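Local coordinates for protein nucleoside diphosphate kinase (Pyrobaculum aerophilum, PDB 1XQI) that makes nucleoside triphosphates other than ATP, probably by passing the ATP gamma phosphate to a nucleoside diphosphate through a phosphorylated enzyme intermediate, at residues 79-83 with 84-88; 158-162 with 163-167. The protein carries 6 engineered substitutions. One frame throughout, in Å; residues are numbered along the deposited sequence.

Interaction 1 of 2, residues 79-83 with 84-88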
loop_
_atom_site.group_PDB
_atom_site.type_symbol
_atom_site.label_atom_id
_atom_site.label_comp_id
_atom_site.label_asym_id
_atom_site.label_seq_id
_atom_site.Cartn_x
_atom_site.Cartn_y
_atom_site.Cartn_z
ATOM N N LYS A 79 -9.508 -32.770 13.814
ATOM C CA LYS A 79 -10.010 -32.471 15.156
ATOM C C LYS A 79 -11.298 -31.643 15.046
ATOM O O LYS A 79 -12.303 -31.957 15.714
ATOM C CB LYS A 79 -8.952 -31.737 16.001
ATOM N N ALA A 80 -11.268 -30.606 14.195
ATOM C CA ALA A 80 -12.450 -29.809 13.906
ATOM C C ALA A 80 -13.634 -30.707 13.491
ATOM O O ALA A 80 -14.680 -30.693 14.156
ATOM C CB ALA A 80 -12.155 -28.728 12.869
ATOM N N TYR A 81 -13.467 -31.521 12.442
ATOM C CA TYR A 81 -14.538 -32.469 12.016
ATOM C C TYR A 81 -15.123 -33.361 13.133
ATOM O O TYR A 81 -16.333 -33.629 13.175
ATOM C CB TYR A 81 -14.057 -33.368 10.876
ATOM C CG TYR A 81 -14.031 -32.731 9.512
ATOM C CD1 TYR A 81 -13.349 -33.333 8.461
ATOM C CD2 TYR A 81 -14.676 -31.524 9.268
ATOM C CE1 TYR A 81 -13.330 -32.764 7.209
ATOM C CE2 TYR A 81 -14.661 -30.944 8.015
ATOM C CZ TYR A 81 -13.988 -31.563 6.993
ATOM O OH TYR A 81 -13.987 -30.979 5.751
ATOM N N GLN A 82 -14.240 -33.819 14.010
ATOM C CA GLN A 82 -14.581 -34.737 15.089
ATOM C C GLN A 82 -15.525 -34.113 16.126
ATOM O O GLN A 82 -16.545 -34.710 16.444
ATOM C CB GLN A 82 -13.299 -35.225 15.755
ATOM C CG GLN A 82 -13.525 -36.148 16.942
ATOM C CD GLN A 82 -12.342 -37.064 17.151
ATOM O OE1 GLN A 82 -12.356 -38.217 16.713
ATOM N NE2 GLN A 82 -11.288 -36.544 17.775
ATOM N N GLU A 83 -15.169 -32.922 16.626
ATOM C CA GLU A 83 -16.011 -32.086 17.530
ATOM C C GLU A 83 -17.338 -31.647 16.904
ATOM O O GLU A 83 -18.327 -31.433 17.628
ATOM C CB GLU A 83 -15.221 -30.862 18.038
ATOM C CG GLU A 83 -14.042 -31.264 18.990
ATOM C CD GLU A 83 -12.989 -30.155 19.214
ATOM O OE1 GLU A 83 -12.939 -29.167 18.439
ATOM O OE2 GLU A 83 -12.197 -30.281 20.173
ATOM N N LEU A 84 -17.348 -31.517 15.574
ATOM C CA LEU A 84 -18.565 -31.298 14.799
ATOM C C LEU A 84 -19.293 -32.612 14.419
ATOM O O LEU A 84 -20.432 -32.598 13.954
ATOM C CB LEU A 84 -18.248 -30.489 13.521
ATOM C CG LEU A 84 -18.028 -28.960 13.508
ATOM C CD1 LEU A 84 -19.324 -28.172 13.898
ATOM C CD2 LEU A 84 -16.775 -28.479 14.337
ATOM N N GLY A 85 -18.637 -33.749 14.595
ATOM C CA GLY A 85 -19.241 -35.010 14.170
ATOM C C GLY A 85 -19.399 -35.134 12.657
ATOM O O GLY A 85 -20.276 -35.881 12.174
ATOM N N ILE A 86 -18.572 -34.390 11.898
ATOM C CA ILE A 86 -18.465 -34.621 10.433
ATOM C C ILE A 86 -17.507 -35.787 10.145
ATOM O O ILE A 86 -16.419 -35.885 10.732
ATOM C CB ILE A 86 -17.987 -33.385 9.622
ATOM C CG1 ILE A 86 -18.737 -32.097 10.022
ATOM C CG2 ILE A 86 -18.104 -33.677 8.101
ATOM C CD1 ILE A 86 -17.909 -30.792 9.836
ATOM N N ASP A 87 -17.927 -36.684 9.270
ATOM C CA ASP A 87 -17.046 -37.760 8.841
ATOM C C ASP A 87 -16.186 -37.248 7.656
ATOM O O ASP A 87 -16.694 -37.035 6.550
ATOM C CB ASP A 87 -17.848 -39.023 8.482
ATOM C CG ASP A 87 -17.023 -40.038 7.734
ATOM O OD1 ASP A 87 -17.618 -40.861 7.006
ATOM O OD2 ASP A 87 -15.771 -40.012 7.846
ATOM N N PRO A 88 -14.877 -37.083 7.888
ATOM C CA PRO A 88 -14.001 -36.544 6.843
ATOM C C PRO A 88 -14.017 -37.422 5.575
ATOM O O PRO A 88 -13.843 -36.926 4.471
ATOM C CB PRO A 88 -12.607 -36.532 7.502
ATOM C CG PRO A 88 -12.725 -37.407 8.740
ATOM C CD PRO A 88 -14.154 -37.476 9.122
#
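Y81 meets I86 and P88 where helix 67-84 ends and the chain turns back along its last turn. I86 lies over one face of the phenol ring, with CG2 near the rim, and its CD1 reaches Y81 CD2 at 3.4 Å. P88 comes from another direction, at the ring edge, its CB 3.4 Å from Y81 CD1. With Y81 CG beside its own backbone N (chi1 -78°), the ring swings off the helix to the side where the returning chain runs. Behind the side chains the backbone forms a Schellman motif: I86 N bonds Y81 O at 2.7 Å, and G85 N reaches Q82 O at 3.0 Å. G85 takes the positive phi (67°) that such a turn needs and that glycine adopts readily. In the same last turn L84 N bonds A80 O at 3.1 Å. Farther out, D87 is the N-cap of helix 88-92, its OD2 accepting from R89 N, while K91 and I92 of that helix also touch the Y81 side chain. All of this lies in the insert of residues 68-100. Between the two segments the hydrogen bonds are all backbone to backbone, and Y81 meets I86 and P88 by apolar contact.

Interaction 2 of 2, residues 158-162 with 163-167; sequences DLAAE and EGRVV
R165 folds back over A160 and beside L159 in the Schellman motif that closes helix 157-162. In that motif G164, with positive phi, gives its N-H to A161 O at 2.9 Å in an almost straight bond (175°), and R165 N bonds A160 O at 3.2 Å. From CB the arginine turns back toward the helix, because CG sits between the backbone N and the carbonyl carbon (chi1 59°); CG then passes 3.8 Å from A160 O. The chain runs extended to NE, which donates to E163 OE1 at 2.6 Å, the oxygen being met nearly along its C-O axis. NH2 donates to the same oxygen from above the carboxylate plane, making a side-on, two-nitrogen salt bridge to one atom, and E163 OE1 lies in the guanidinium plane. A160 CA lies under one face of the guanidinium, toward its rim, near CZ and NH1. NH2 also meets L159 CD1 near the guanidinium plane, and the same leucine runs alongside E163, CD2 against the carboxylate. At the other tip NH1 bonds V166 O at 2.9 Å; the same NH1 forms a salt bridge with D155, and F168 makes a cation-pi contact with the arginine. A methionine at R165 would probably leave the carboxylates of E163 and D155 without their cationic mate and V166 O without the side-chain donor. Beyond the arginine, A160 CB touches V167 CG2 at 3.9 Å.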
loop_
_atom_site.group_PDB
_atom_site.type_symbol
_atom_site.label_atom_id
_atom_site.label_comp_id
_atom_site.label_asym_id
_atom_site.label_seq_id
_atom_site.Cartn_x
_atom_site.Cartn_y
_atom_site.Cartn_z
ATOM N N ASP A 158 -16.139 -23.952 12.107
ATOM C CA ASP A 158 -17.303 -24.808 11.819
ATOM C C ASP A 158 -17.957 -24.415 10.511
ATOM O O ASP A 158 -18.180 -25.250 9.644
ATOM C CB ASP A 158 -18.351 -24.758 12.945
ATOM C CG ASP A 158 -18.632 -23.324 13.451
ATOM O OD1 ASP A 158 -17.666 -22.613 13.800
ATOM O OD2 ASP A 158 -19.817 -22.910 13.527
ATOM N N LEU A 159 -18.235 -23.127 10.368
ATOM C CA LEU A 159 -18.830 -22.573 9.172
ATOM C C LEU A 159 -17.930 -22.891 7.992
ATOM O O LEU A 159 -18.379 -23.460 7.017
ATOM C CB LEU A 159 -18.979 -21.052 9.321
ATOM C CG LEU A 159 -20.184 -20.245 8.827
ATOM C CD1 LEU A 159 -19.675 -18.891 8.257
ATOM C CD2 LEU A 159 -21.119 -20.990 7.844
ATOM N N ALA A 160 -16.654 -22.533 8.089
ATOM C CA ALA A 160 -15.722 -22.822 7.014
ATOM C C ALA A 160 -15.788 -24.319 6.579
ATOM O O ALA A 160 -15.891 -24.624 5.374
ATOM C CB ALA A 160 -14.304 -22.397 7.390
ATOM N N ALA A 161 -15.763 -25.232 7.553
ATOM C CA ALA A 161 -15.923 -26.668 7.280
ATOM C C ALA A 161 -17.279 -26.947 6.623
ATOM O O ALA A 161 -17.340 -27.449 5.496
ATOM C CB ALA A 161 -15.733 -27.514 8.561
ATOM N N GLU A 162 -18.373 -26.573 7.280
ATOM C CA GLU A 162 -19.667 -26.803 6.672
ATOM C C GLU A 162 -19.564 -26.398 5.185
ATOM O O GLU A 162 -20.062 -27.100 4.332
ATOM C CB GLU A 162 -20.790 -26.045 7.424
ATOM C CG GLU A 162 -21.954 -26.896 8.031
ATOM C CD GLU A 162 -21.509 -27.817 9.211
ATOM O OE1 GLU A 162 -21.000 -28.950 8.922
ATOM O OE2 GLU A 162 -21.692 -27.415 10.411
ATOM N N GLU A 163 -18.846 -25.319 4.875
ATOM C CA GLU A 163 -18.900 -24.701 3.531
ATOM C C GLU A 163 -17.741 -25.079 2.578
ATOM O O GLU A 163 -17.554 -24.409 1.564
ATOM C CB GLU A 163 -18.957 -23.158 3.642
ATOM C CG GLU A 163 -20.241 -22.507 4.212
ATOM C CD GLU A 163 -20.195 -20.955 4.086
ATOM O OE1 GLU A 163 -19.072 -20.408 3.977
ATOM O OE2 GLU A 163 -21.256 -20.272 4.085
ATOM N N GLY A 164 -16.964 -26.125 2.900
ATOM C CA GLY A 164 -15.864 -26.588 2.030
ATOM C C GLY A 164 -14.925 -25.459 1.588
ATOM O O GLY A 164 -14.804 -25.158 0.389
ATOM N N ARG A 165 -14.300 -24.815 2.579
ATOM C CA ARG A 165 -13.347 -23.695 2.404
ATOM C C ARG A 165 -12.510 -23.477 3.695
ATOM O O ARG A 165 -12.773 -24.078 4.742
ATOM C CB ARG A 165 -14.050 -22.401 1.948
ATOM C CG ARG A 165 -15.122 -21.900 2.883
ATOM C CD ARG A 165 -15.486 -20.424 2.647
ATOM N NE ARG A 165 -16.490 -19.972 3.623
ATOM C CZ ARG A 165 -16.227 -19.482 4.842
ATOM N NH1 ARG A 165 -14.982 -19.312 5.261
ATOM N NH2 ARG A 165 -17.220 -19.122 5.630
ATOM N N VAL A 166 -11.476 -22.657 3.596
ATOM C CA VAL A 166 -10.703 -22.247 4.735
ATOM C C VAL A 166 -11.418 -21.073 5.435
ATOM O O VAL A 166 -12.365 -20.464 4.921
ATOM C CB VAL A 166 -9.259 -21.819 4.292
ATOM C CG1 VAL A 166 -8.415 -23.056 3.862
ATOM C CG2 VAL A 166 -9.292 -20.723 3.146
ATOM N N VAL A 167 -10.951 -20.789 6.645
ATOM C CA VAL A 167 -11.417 -19.652 7.433
ATOM C C VAL A 167 -11.005 -18.347 6.733
ATOM O O VAL A 167 -9.867 -18.212 6.215
ATOM C CB VAL A 167 -10.869 -19.739 8.872
ATOM C CG1 VAL A 167 -11.295 -18.517 9.691
ATOM C CG2 VAL A 167 -11.383 -21.022 9.534
#

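Interactions 1 and 2 are helix ends, both finished by a glycine-centred Schellman motif, packed together with their centres 12 Å apart. Interaction 1 lies in the insert of residues 68-100, and its contacts pack that insert against helix 157-162. Y81 CE2 lies 3.6 Å from A161 CB, and L84 CD1 is 3.7 Å from D158 CB. I86 CD1 touches A161 and E162 OE1, and K91 adds a polar tie to E162 O. Interaction 2 stands nearer the probable ATP site: the V167 side chain is about 6 Å from that of T138 and, two residues along the chain, about 4 Å from that of N169, whereas A80's is about 10 Å from that of T138.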